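Local structure of Aac(6')-ib (Escherichia coli, 2BUE) at residues S25-M31 and T79-L85; E88-Y92 and L120-Q126; L39-N44 and R58-V64. The protein probably transfers an acetyl group from acetyl-CoA to the 6'-amino group of aminoglycosides such as kanamycin B, giving resistance to these antibiotics. The protein carries 2 engineered substitutions. All coordinates share one frame; numbering follows the deposited sequence.

Contact 1: residues S25-M31 and T79-L85; sequences SVTLRLM and TPYIAML
Val26 meets the 79-85 strand through CG1, which lies 4.2 Å from Ala83 CB; both side chains face helix 131-144, where Val26 rests on Lys134 and Ala83 on Leu135. Thr27 and Met84 form an antiparallel hydrogen-bonded pair: Met84 N gives its hydrogen to Thr27 O at 2.8 Å, and Thr27 N returns the bond to Met84 O. On the far side of the sheet from Val26, Thr27 OG1 packs against Met84 CB.

Leu28 is back on the helix side, in a non-hydrogen-bonded pair with Ala83. Its CD2 reaches over the small alanine and also touches Tyr81 CB at 4.1 Å, and the side chain also touches Leu142 of the same helix. This ladder joins the outermost strand of the GNAT sheet, 26-30, to its antiparallel neighbour 78-85, the N-to-C directions of the two short segments 139° apart.

Arg29 and Ile82 make the second hydrogen-bonded pair, with Ile82 N 2.8 Å from Arg29 O. With chi1 at 64°, CG sits between the backbone N and the carbonyl carbon, and the extended chain then runs beside Ile82, pointing the same way. The guanidinium lies flat over that side chain, with Ile82 CB 3.7 Å beneath its centre. NE makes a weak hydrogen bond to Met84 SD, and NH1 makes a salt bridge to Asp35.

Leu30 starts out away from strand 79-85, yet its CD2 lies 3.7 Å from Thr79 CG2. At Met31 the chain leaves the strand with one more bond, a straight one from N to Pro80 O (2.9 Å) that approaches from above the carbonyl plane. A water bridges Met31 O and Pro80 O, and Met31 CE folds against Pro80 CB.

Contact 2: residues E88-Y92 and L120-Q126; sequences EPIGY and LLANASQ. With COA (coenzyme A), chain B.
In the GNAT sheet, strand 88-97 pairs with the end of strand 114-121 just where Ile90 and Gly91 bulge against Ala83 of the strand on its other side, a classic beta bulge; Leu121 at that end binds coenzyme A. Tyr92 and Leu120 are an antiparallel hydrogen-bonded pair: Leu120 N reaches Tyr92 O at 2.9 Å, and Tyr92 N bonds back to Leu120 O. With chi1 at 63°, Leu120 CG lies between its backbone N and carbonyl carbon and packs on Tyr92 CB. Gly91 pairs with Leu121 at a CA to CA distance of only 4.2 Å, and having no side chain lets Gly91 CA come 3.1 Å from Leu120 O.

Beyond the pair, Ala122 N donates to Ile90 O from above the carbonyl plane. On the other edge of its strand, Leu121 N binds O9P of coenzyme A at 2.8 Å, while the CD1 methyl of Leu121 lies beside the pyrophosphate. Gly128, Gly130 and Gly132 hold the cofactor with further backbone NH groups. Past the strand end, a water donates to Ile90 O and Gln126 OE1 and accepts from Asn123 N. Gln126 OE1 also takes a nearly straight bond from Asn123 ND2, at 2.9 Å.

Contact 3: residues L39-N44 and R58-V64; sequences LYEWLN and RPTLADV
Tyr40 turns a face of its ring to the start of helix 61-68. Leu61 CB stands almost exactly on the ring normal, 3.9 Å from the centroid, as a CH-pi contact, while Leu61 CA lies over the same ring nearer its rim. The two side chains cross at about a right angle, and Leu61 CD1 lies by the root of the ring, near Tyr40 CB and CG. Pro59 O comes to the ring edge, in its plane, 3.3 Å from Tyr40 CE1. A water links Tyr40 OH with Leu61 N.

Asn44 acts through its amide, and it ties the two segments together. With CG anti to the carbonyl carbon (chi1 -75°), the ND2 group is brought between two carbonyls: it donates to Pro59 O at 3.0 Å, nearly straight and in the carbonyl plane, and to Tyr40 O one helical turn back. Both N-H bonds are thus used, which should fix the amide's rotation. Its OD1 lies against Arg58 CA and CB.

The Arg58 chain, extended from CG to NE, passes alongside Asn44, its guanidinium plane 27° from that of the amide, and NH2 bonds Asn44 O at 2.9 Å. A second water joins Asn44 OD1 to the same NH2.

On the inner side the contact is apolar. Leu43 crosses Pro59 at about a right angle, with CB 3.9 Å from Pro59 CG, and its CD1 meets Val64 CG2; Val64 CG1 touches Leu39 CD2. Thr60 and Asp63 cap the start of helix 61-68 with a capping box, Thr60 OG1 accepting from Asp63 N and Thr60 N donating to Asp63 OD2. The contact joins this helix to helix 36-43, whose Leu39 and Trp42 pack on Tyr92 of strand 88-97, while Leu43 touches Ile48 of helix 46-49.

In the fold
Contacts 1 and 2 are successive steps across one sheet: strand 78-85 of contact 1 bonds on its other side to strand 88-97 of contact 2, through Ala83 and the residues Ile90 and Gly91. Contact 1, at the sheet's outermost strand, is partly buried and mixes a regular backbone ladder with a partly exposed arginine; contact 2 is buried, a water lies past the end of its ladder, and the cofactor binds the other edge of strand 114-121. Contact 3, partly buried and farthest from the chain's centre, joins helices through side chains, waters and an asparagine amide. Helix 36-43 connects all three: Leu39 packs on Met31 and Tyr92, and Trp42 lies against Ile82, Gly91 and Ala122.

Contact 1: residues S25-M31 and T79-L85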
loop_
_atom_site.group_PDB
_atom_site.type_symbol
_atom_site.label_atom_id
_atom_site.label_comp_id
_atom_site.label_asym_id
_atom_site.label_seq_id
_atom_site.Cartn_x
_atom_site.Cartn_y
_atom_site.Cartn_z
ATOM N N SER A 25 -4.934 16.547 7.979
ATOM C CA SER A 25 -4.073 15.414 8.277
ATOM C C SER A 25 -4.696 14.098 7.825
ATOM O O SER A 25 -5.841 13.800 8.168
ATOM C CB SER A 25 -3.819 15.357 9.783
ATOM O OG SER A 25 -2.749 14.473 10.084
ATOM N N VAL A 26 -3.926 13.299 7.092
ATOM C CA VAL A 26 -4.368 11.941 6.753
ATOM C C VAL A 26 -3.914 10.944 7.820
ATOM O O VAL A 26 -2.726 10.852 8.126
ATOM C CB VAL A 26 -3.862 11.485 5.365
ATOM C CG1 VAL A 26 -4.253 10.009 5.104
ATOM C CG2 VAL A 26 -4.392 12.395 4.272
ATOM N N THR A 27 -4.865 10.195 8.377
ATOM C CA THR A 27 -4.555 9.188 9.380
ATOM C C THR A 27 -4.982 7.790 8.922
ATOM O O THR A 27 -5.665 7.644 7.903
ATOM C CB THR A 27 -5.184 9.509 10.757
ATOM O OG1 THR A 27 -6.601 9.600 10.641
ATOM C CG2 THR A 27 -4.614 10.847 11.299
ATOM N N LEU A 28 -4.537 6.787 9.665
ATOM C CA LEU A 28 -4.869 5.397 9.349
ATOM C C LEU A 28 -5.506 4.712 10.516
ATOM O O LEU A 28 -5.044 4.852 11.664
ATOM C CB LEU A 28 -3.619 4.619 8.969
ATOM C CG LEU A 28 -2.855 5.190 7.772
ATOM C CD1 LEU A 28 -1.404 4.772 7.875
ATOM C CD2 LEU A 28 -3.480 4.771 6.439
ATOM N N ARG A 29 -6.551 3.947 10.221
ATOM C CA ARG A 29 -7.138 3.045 11.195
ATOM C C ARG A 29 -7.171 1.661 10.598
ATOM O O ARG A 29 -7.184 1.526 9.370
ATOM C CB ARG A 29 -8.570 3.492 11.539
ATOM C CG ARG A 29 -9.563 3.449 10.372
ATOM C CD ARG A 29 -10.981 3.781 10.867
ATOM N NE ARG A 29 -11.982 3.814 9.801
ATOM C CZ ARG A 29 -12.543 2.733 9.255
ATOM N NH1 ARG A 29 -12.188 1.492 9.646
ATOM N NH2 ARG A 29 -13.463 2.909 8.310
ATOM N N LEU A 30 -7.201 0.633 11.443
ATOM C CA LEU A 30 -7.396 -0.732 10.940
ATOM C C LEU A 30 -8.720 -0.810 10.206
ATOM O O LEU A 30 -9.724 -0.235 10.645
ATOM C CB LEU A 30 -7.386 -1.791 12.052
ATOM C CG LEU A 30 -6.082 -2.136 12.756
ATOM C CD1 LEU A 30 -6.375 -3.130 13.900
ATOM C CD2 LEU A 30 -5.011 -2.731 11.793
ATOM N N MET A 31 -8.723 -1.516 9.081
ATOM C CA MET A 31 -9.977 -1.860 8.424
ATOM C C MET A 31 -10.660 -2.987 9.204
ATOM O O MET A 31 -9.991 -3.859 9.764
ATOM C CB MET A 31 -9.681 -2.338 6.997
ATOM C CG MET A 31 -10.943 -2.382 6.132
ATOM S SD MET A 31 -10.670 -2.959 4.463
ATOM C CE MET A 31 -10.483 -4.705 4.683
ATOM N N THR A 79 -1.937 -6.646 6.483
ATOM C CA THR A 79 -2.750 -5.832 7.391
ATOM C C THR A 79 -3.429 -4.701 6.630
ATOM O O THR A 79 -2.743 -3.863 6.023
ATOM C CB THR A 79 -1.875 -5.234 8.525
ATOM O OG1 THR A 79 -1.221 -6.293 9.233
ATOM C CG2 THR A 79 -2.706 -4.388 9.485
ATOM N N PRO A 80 -4.777 -4.679 6.643
ATOM C CA PRO A 80 -5.543 -3.644 5.935
ATOM C C PRO A 80 -5.863 -2.421 6.778
ATOM O O PRO A 80 -6.210 -2.550 7.978
ATOM C CB PRO A 80 -6.843 -4.375 5.548
ATOM C CG PRO A 80 -7.091 -5.333 6.725
ATOM C CD PRO A 80 -5.670 -5.691 7.265
ATOM N N TYR A 81 -5.776 -1.248 6.145
ATOM C CA TYR A 81 -6.099 0.034 6.778
ATOM C C TYR A 81 -7.108 0.833 5.950
ATOM O O TYR A 81 -7.157 0.692 4.719
ATOM C CB TYR A 81 -4.847 0.922 6.907
ATOM C CG TYR A 81 -3.658 0.223 7.489
ATOM C CD1 TYR A 81 -3.507 0.091 8.871
ATOM C CD2 TYR A 81 -2.684 -0.320 6.653
ATOM C CE1 TYR A 81 -2.396 -0.587 9.408
ATOM C CE2 TYR A 81 -1.563 -0.995 7.158
ATOM C CZ TYR A 81 -1.439 -1.135 8.542
ATOM O OH TYR A 81 -0.328 -1.772 9.042
ATOM N N ILE A 82 -7.871 1.683 6.634
ATOM C CA ILE A 82 -8.651 2.721 5.986
ATOM C C ILE A 82 -7.983 4.061 6.288
ATOM O O ILE A 82 -7.678 4.367 7.451
ATOM C CB ILE A 82 -10.152 2.724 6.419
ATOM C CG1 ILE A 82 -10.804 1.378 6.061
ATOM C CG2 ILE A 82 -10.867 3.936 5.755
ATOM C CD1 ILE A 82 -10.877 1.068 4.549
ATOM N N ALA A 83 -7.734 4.825 5.227
ATOM C CA ALA A 83 -7.201 6.180 5.339
ATOM C C ALA A 83 -8.339 7.148 5.598
ATOM O O ALA A 83 -9.373 7.119 4.894
ATOM C CB ALA A 83 -6.460 6.561 4.071
ATOM N N MET A 84 -8.127 8.018 6.589
ATOM C CA MET A 84 -9.142 8.987 7.027
ATOM C C MET A 84 -8.662 10.428 6.858
ATOM O O MET A 84 -7.496 10.727 7.103
ATOM C CB MET A 84 -9.460 8.772 8.510
ATOM C CG MET A 84 -9.898 7.365 8.883
ATOM S SD MET A 84 -11.508 6.952 8.197
ATOM C CE MET A 84 -12.549 8.178 9.026
ATOM N N LEU A 85 -9.574 11.304 6.443
ATOM C CA LEU A 85 -9.294 12.733 6.331
ATOM C C LEU A 85 -10.534 13.485 6.770
ATOM O O LEU A 85 -11.627 13.268 6.226
ATOM C CB LEU A 85 -8.936 13.116 4.892
ATOM C CG LEU A 85 -8.803 14.613 4.560
ATOM C CD1 LEU A 85 -7.542 15.197 5.234
ATOM C CD2 LEU A 85 -8.807 14.880 3.050
HETATM O O HOH W 1 -7.072 -4.779 9.964
#

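Contact 2: residues E88-Y92 and L120-Q126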
loop_
_atom_site.group_PDB
_atom_site.type_symbol
_atom_site.label_atom_id
_atom_site.label_comp_id
_atom_site.label_asym_id
_atom_site.label_seq_id
_atom_site.Cartn_x
_atom_site.Cartn_y
_atom_site.Cartn_z
ATOM N N GLU A 88 -13.657 11.470 7.373
ATOM C CA GLU A 88 -14.185 10.718 6.226
ATOM C C GLU A 88 -13.179 9.668 5.750
ATOM O O GLU A 88 -11.982 9.957 5.693
ATOM C CB GLU A 88 -14.503 11.635 5.035
ATOM C CG GLU A 88 -15.630 12.640 5.273
ATOM C CD GLU A 88 -16.983 11.978 5.427
ATOM O OE1 GLU A 88 -17.268 10.996 4.693
ATOM O OE2 GLU A 88 -17.762 12.440 6.288
ATOM N N PRO A 89 -13.667 8.460 5.393
ATOM C CA PRO A 89 -12.786 7.471 4.760
ATOM C C PRO A 89 -12.450 7.891 3.328
ATOM O O PRO A 89 -13.353 8.154 2.522
ATOM C CB PRO A 89 -13.603 6.176 4.811
ATOM C CG PRO A 89 -15.056 6.625 4.832
ATOM C CD PRO A 89 -15.053 7.967 5.548
ATOM N N ILE A 90 -11.158 7.990 3.017
ATOM C CA ILE A 90 -10.739 8.452 1.696
ATOM C C ILE A 90 -9.852 7.475 0.906
ATOM O O ILE A 90 -9.469 7.742 -0.235
ATOM C CB ILE A 90 -10.053 9.853 1.767
ATOM C CG1 ILE A 90 -8.792 9.800 2.647
ATOM C CG2 ILE A 90 -11.046 10.885 2.269
ATOM C CD1 ILE A 90 -7.608 10.623 2.165
ATOM N N GLY A 91 -9.537 6.333 1.492
ATOM C CA GLY A 91 -8.744 5.370 0.745
ATOM C C GLY A 91 -8.502 4.098 1.518
ATOM O O GLY A 91 -8.905 3.973 2.693
ATOM N N TYR A 92 -7.837 3.171 0.843
ATOM C CA TYR A 92 -7.512 1.873 1.404
ATOM C C TYR A 92 -5.998 1.718 1.327
ATOM O O TYR A 92 -5.391 2.111 0.337
ATOM C CB TYR A 92 -8.180 0.749 0.594
ATOM C CG TYR A 92 -7.651 -0.629 0.935
ATOM C CD1 TYR A 92 -8.194 -1.365 1.995
ATOM C CD2 TYR A 92 -6.603 -1.206 0.187
ATOM C CE1 TYR A 92 -7.693 -2.647 2.311
ATOM C CE2 TYR A 92 -6.081 -2.490 0.503
ATOM C CZ TYR A 92 -6.650 -3.193 1.578
ATOM O OH TYR A 92 -6.188 -4.445 1.906
ATOM N N LEU A 120 -4.602 2.966 -2.273
ATOM C CA LEU A 120 -5.448 3.607 -3.278
ATOM C C LEU A 120 -6.257 4.722 -2.607
ATOM O O LEU A 120 -6.608 4.634 -1.423
ATOM C CB LEU A 120 -6.377 2.580 -3.941
ATOM C CG LEU A 120 -7.410 1.893 -3.024
ATOM C CD1 LEU A 120 -8.726 2.687 -2.988
ATOM C CD2 LEU A 120 -7.658 0.447 -3.454
ATOM N N LEU A 121 -6.545 5.757 -3.391
ATOM C CA LEU A 121 -7.468 6.813 -2.987
ATOM C C LEU A 121 -8.855 6.534 -3.578
ATOM O O LEU A 121 -9.008 6.290 -4.782
ATOM C CB LEU A 121 -6.969 8.182 -3.483
ATOM C CG LEU A 121 -5.712 8.742 -2.802
ATOM C CD1 LEU A 121 -5.353 10.122 -3.422
ATOM C CD2 LEU A 121 -5.933 8.823 -1.283
ATOM N N ALA A 122 -9.860 6.613 -2.722
ATOM C CA ALA A 122 -11.230 6.244 -3.065
ATOM C C ALA A 122 -11.897 7.126 -4.135
ATOM O O ALA A 122 -12.696 6.625 -4.927
ATOM C CB ALA A 122 -12.083 6.255 -1.795
ATOM N N ASN A 123 -11.573 8.423 -4.139
ATOM C CA ASN A 123 -12.352 9.428 -4.886
ATOM C C ASN A 123 -11.585 10.029 -6.059
ATOM O O ASN A 123 -10.532 10.640 -5.873
ATOM C CB ASN A 123 -12.816 10.534 -3.934
ATOM C CG ASN A 123 -13.753 10.016 -2.841
ATOM O OD1 ASN A 123 -14.718 9.303 -3.122
ATOM N ND2 ASN A 123 -13.454 10.338 -1.602
ATOM N N ALA A 124 -12.116 9.849 -7.269
ATOM C CA ALA A 124 -11.462 10.367 -8.471
ATOM C C ALA A 124 -11.156 11.856 -8.325
ATOM O O ALA A 124 -10.111 12.332 -8.774
ATOM C CB ALA A 124 -12.339 10.125 -9.693
ATOM N N SER A 125 -12.064 12.571 -7.672
ATOM C CA SER A 125 -11.951 14.030 -7.506
ATOM C C SER A 125 -10.764 14.460 -6.646
ATOM O O SER A 125 -10.342 15.625 -6.690
ATOM C CB SER A 125 -13.254 14.617 -6.944
ATOM O OG SER A 125 -13.479 14.216 -5.604
ATOM N N GLN A 126 -10.218 13.513 -5.880
ATOM C CA GLN A 126 -9.155 13.819 -4.924
ATOM C C GLN A 126 -7.772 13.365 -5.377
ATOM O O GLN A 126 -6.830 13.432 -4.585
ATOM C CB GLN A 126 -9.495 13.234 -3.534
ATOM C CG GLN A 126 -10.707 13.870 -2.847
ATOM C CD GLN A 126 -11.061 13.243 -1.500
ATOM O OE1 GLN A 126 -11.160 12.022 -1.363
ATOM N NE2 GLN A 126 -11.259 14.088 -0.491
HETATM N N1A COA B . 1.830 10.559 -14.922
HETATM C C2A COA B . 2.985 10.847 -14.325
HETATM N N3A COA B . 3.028 11.603 -13.238
HETATM C C4A COA B . 1.887 12.097 -12.724
HETATM C C5A COA B . 0.668 11.822 -13.318
HETATM C C6A COA B . 0.653 11.025 -14.452
HETATM N N6A COA B . -0.512 10.741 -15.045
HETATM N N7A COA B . -0.288 12.427 -12.615
HETATM C C8A COA B . 0.303 13.069 -11.611
HETATM N N9A COA B . 1.625 12.872 -11.686
HETATM C C1B COA B . 2.628 13.380 -10.758
HETATM C C2B COA B . 1.999 14.576 -10.072
HETATM O O2B COA B . 2.371 15.754 -10.795
HETATM C C3B COA B . 2.620 14.493 -8.681
HETATM O O3B COA B . 3.983 14.926 -8.744
HETATM P P3B COA B . 4.375 16.455 -8.484
HETATM O O7A COA B . 5.992 16.431 -8.389
HETATM O O8A COA B . 3.823 16.833 -7.022
HETATM O O9A COA B . 3.863 17.351 -9.559
HETATM C C4B COA B . 2.638 12.979 -8.421
HETATM O O4B COA B . 2.693 12.343 -9.727
HETATM C C5B COA B . 1.533 12.331 -7.584
HETATM O O5B COA B . 1.562 12.759 -6.216
HETATM P P1A COA B . 0.141 12.884 -5.428
HETATM O O1A COA B . 0.376 12.848 -3.938
HETATM O O2A COA B . -0.720 13.970 -5.960
HETATM O O3A COA B . -0.502 11.489 -5.850
HETATM P P2A COA B . -2.060 11.092 -5.571
HETATM O O4A COA B . -2.581 11.928 -4.473
HETATM O O5A COA B . -2.811 10.977 -6.856
HETATM O O6A COA B . -1.830 9.591 -5.002
HETATM C CBP COA B . -2.046 7.306 -5.806
HETATM C CCP COA B . -1.157 8.567 -5.784
HETATM C CDP COA B . -1.339 6.242 -6.677
HETATM C CEP COA B . -2.207 6.792 -4.351
HETATM C CAP COA B . -3.445 7.669 -6.411
HETATM O OAP COA B . -3.286 8.419 -7.634
HETATM C C9P COA B . -4.349 6.436 -6.626
HETATM O O9P COA B . -4.857 5.869 -5.656
HETATM N N8P COA B . -4.530 6.055 -7.911
HETATM C C7P COA B . -5.365 4.896 -8.300
HETATM C C6P COA B . -4.867 3.592 -7.622
HETATM C C5P COA B . -3.340 3.361 -7.733
HETATM O O5P COA B . -2.712 3.655 -8.753
HETATM N N4P COA B . -2.761 2.806 -6.655
HETATM C C3P COA B . -1.303 2.563 -6.618
HETATM C C2P COA B . -0.903 1.210 -7.203
HETATM S S1P COA B . 0.902 0.864 -6.998
HETATM O O HOH W 2 -9.885 9.724 -2.125
#

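Contact 3: residues L39-N44 and R58-V64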
loop_
_atom_site.group_PDB
_atom_site.type_symbol
_atom_site.label_atom_id
_atom_site.label_comp_id
_atom_site.label_asym_id
_atom_site.label_seq_id
_atom_site.Cartn_x
_atom_site.Cartn_y
_atom_site.Cartn_z
ATOM N N LEU A 39 -15.331 -0.966 0.623
ATOM C CA LEU A 39 -14.160 -1.360 -0.182
ATOM C C LEU A 39 -14.578 -1.963 -1.545
ATOM O O LEU A 39 -13.994 -1.640 -2.588
ATOM C CB LEU A 39 -13.264 -2.308 0.625
ATOM C CG LEU A 39 -12.000 -2.760 -0.102
ATOM C CD1 LEU A 39 -11.097 -1.537 -0.386
ATOM C CD2 LEU A 39 -11.309 -3.846 0.743
ATOM N N TYR A 40 -15.613 -2.801 -1.530
ATOM C CA TYR A 40 -16.172 -3.365 -2.767
ATOM C C TYR A 40 -16.582 -2.247 -3.740
ATOM O O TYR A 40 -16.198 -2.256 -4.921
ATOM C CB TYR A 40 -17.350 -4.292 -2.421
ATOM C CG TYR A 40 -18.286 -4.543 -3.583
ATOM C CD1 TYR A 40 -17.883 -5.302 -4.692
ATOM C CD2 TYR A 40 -19.566 -3.995 -3.582
ATOM C CE1 TYR A 40 -18.766 -5.511 -5.767
ATOM C CE2 TYR A 40 -20.455 -4.215 -4.637
ATOM C CZ TYR A 40 -20.053 -4.968 -5.717
ATOM O OH TYR A 40 -20.910 -5.181 -6.767
ATOM N N GLU A 41 -17.342 -1.273 -3.241
ATOM C CA GLU A 41 -17.708 -0.127 -4.061
ATOM C C GLU A 41 -16.448 0.540 -4.658
ATOM O O GLU A 41 -16.372 0.745 -5.880
ATOM C CB GLU A 41 -18.561 0.876 -3.285
ATOM C CG GLU A 41 -18.885 2.076 -4.147
ATOM C CD GLU A 41 -19.822 3.084 -3.497
ATOM O OE1 GLU A 41 -20.238 2.889 -2.336
ATOM O OE2 GLU A 41 -20.124 4.084 -4.199
ATOM N N TRP A 42 -15.474 0.852 -3.794
ATOM C CA TRP A 42 -14.208 1.466 -4.236
ATOM C C TRP A 42 -13.483 0.674 -5.322
ATOM O O TRP A 42 -13.027 1.255 -6.325
ATOM C CB TRP A 42 -13.266 1.653 -3.044
ATOM C CG TRP A 42 -13.723 2.672 -2.047
ATOM C CD1 TRP A 42 -14.798 3.520 -2.145
ATOM C CD2 TRP A 42 -13.080 2.965 -0.807
ATOM N NE1 TRP A 42 -14.866 4.326 -1.019
ATOM C CE2 TRP A 42 -13.817 4.003 -0.185
ATOM C CE3 TRP A 42 -11.943 2.442 -0.158
ATOM C CZ2 TRP A 42 -13.448 4.546 1.065
ATOM C CZ3 TRP A 42 -11.571 2.977 1.089
ATOM C CH2 TRP A 42 -12.322 4.033 1.678
ATOM N N LEU A 43 -13.350 -0.636 -5.122
ATOM C CA LEU A 43 -12.578 -1.481 -6.027
ATOM C C LEU A 43 -13.205 -1.606 -7.424
ATOM O O LEU A 43 -12.580 -2.110 -8.356
ATOM C CB LEU A 43 -12.303 -2.869 -5.412
ATOM C CG LEU A 43 -11.366 -2.849 -4.195
ATOM C CD1 LEU A 43 -11.323 -4.252 -3.622
ATOM C CD2 LEU A 43 -9.947 -2.380 -4.598
ATOM N N ASN A 44 -14.445 -1.142 -7.543
ATOM C CA ASN A 44 -15.135 -1.109 -8.828
ATOM C C ASN A 44 -15.260 0.283 -9.454
ATOM O O ASN A 44 -15.960 0.464 -10.478
ATOM C CB ASN A 44 -16.499 -1.802 -8.683
ATOM C CG ASN A 44 -16.359 -3.319 -8.622
ATOM O OD1 ASN A 44 -16.203 -3.981 -9.655
ATOM N ND2 ASN A 44 -16.411 -3.874 -7.418
ATOM N N ARG A 58 -12.259 -5.642 -10.837
ATOM C CA ARG A 58 -13.719 -5.658 -10.715
ATOM C C ARG A 58 -14.247 -6.868 -9.944
ATOM O O ARG A 58 -15.079 -7.641 -10.461
ATOM C CB ARG A 58 -14.384 -5.525 -12.083
ATOM C CG ARG A 58 -14.087 -4.187 -12.714
ATOM C CD ARG A 58 -15.007 -3.879 -13.872
ATOM N NE ARG A 58 -14.843 -2.491 -14.317
ATOM C CZ ARG A 58 -15.324 -1.429 -13.675
ATOM N NH1 ARG A 58 -15.106 -0.208 -14.162
ATOM N NH2 ARG A 58 -16.005 -1.578 -12.539
ATOM N N PRO A 59 -13.815 -7.009 -8.681
ATOM C CA PRO A 59 -14.255 -8.126 -7.857
ATOM C C PRO A 59 -15.731 -7.989 -7.504
ATOM O O PRO A 59 -16.247 -6.863 -7.369
ATOM C CB PRO A 59 -13.431 -7.961 -6.582
ATOM C CG PRO A 59 -13.229 -6.480 -6.496
ATOM C CD PRO A 59 -12.971 -6.063 -7.923
ATOM N N THR A 60 -16.397 -9.122 -7.341
ATOM C CA THR A 60 -17.774 -9.125 -6.844
ATOM C C THR A 60 -17.743 -8.803 -5.347
ATOM O O THR A 60 -16.677 -8.829 -4.713
ATOM C CB THR A 60 -18.423 -10.517 -7.008
ATOM O OG1 THR A 60 -17.713 -11.449 -6.178
ATOM C CG2 THR A 60 -18.444 -10.967 -8.468
ATOM N N LEU A 61 -18.903 -8.525 -4.772
ATOM C CA LEU A 61 -18.987 -8.318 -3.330
ATOM C C LEU A 61 -18.456 -9.550 -2.586
ATOM O O LEU A 61 -17.674 -9.412 -1.631
ATOM C CB LEU A 61 -20.443 -8.009 -2.922
ATOM C CG LEU A 61 -20.685 -7.866 -1.417
ATOM C CD1 LEU A 61 -19.833 -6.735 -0.786
ATOM C CD2 LEU A 61 -22.171 -7.654 -1.149
ATOM N N ALA A 62 -18.874 -10.744 -3.026
ATOM C CA ALA A 62 -18.391 -11.999 -2.407
ATOM C C ALA A 62 -16.866 -12.114 -2.488
ATOM O O ALA A 62 -16.219 -12.529 -1.509
ATOM C CB ALA A 62 -19.032 -13.219 -3.073
ATOM N N ASP A 63 -16.300 -11.784 -3.650
ATOM C CA ASP A 63 -14.826 -11.773 -3.819
ATOM C C ASP A 63 -14.182 -10.904 -2.748
ATOM O O ASP A 63 -13.228 -11.326 -2.062
ATOM C CB ASP A 63 -14.427 -11.216 -5.182
ATOM C CG ASP A 63 -14.708 -12.170 -6.330
ATOM O OD1 ASP A 63 -14.921 -13.384 -6.082
ATOM O OD2 ASP A 63 -14.705 -11.676 -7.484
ATOM N N VAL A 64 -14.707 -9.692 -2.581
ATOM C CA VAL A 64 -14.089 -8.748 -1.636
ATOM C C VAL A 64 -14.276 -9.255 -0.207
ATOM O O VAL A 64 -13.358 -9.174 0.627
ATOM C CB VAL A 64 -14.632 -7.310 -1.805
ATOM C CG1 VAL A 64 -14.072 -6.375 -0.705
ATOM C CG2 VAL A 64 -14.280 -6.748 -3.175
HETATM O O HOH W 3 -21.074 -7.942 -6.690
HETATM O O HOH W 4 -10.403 -3.656 -8.952
HETATM O O HOH W 5 -17.580 -3.594 -11.986
#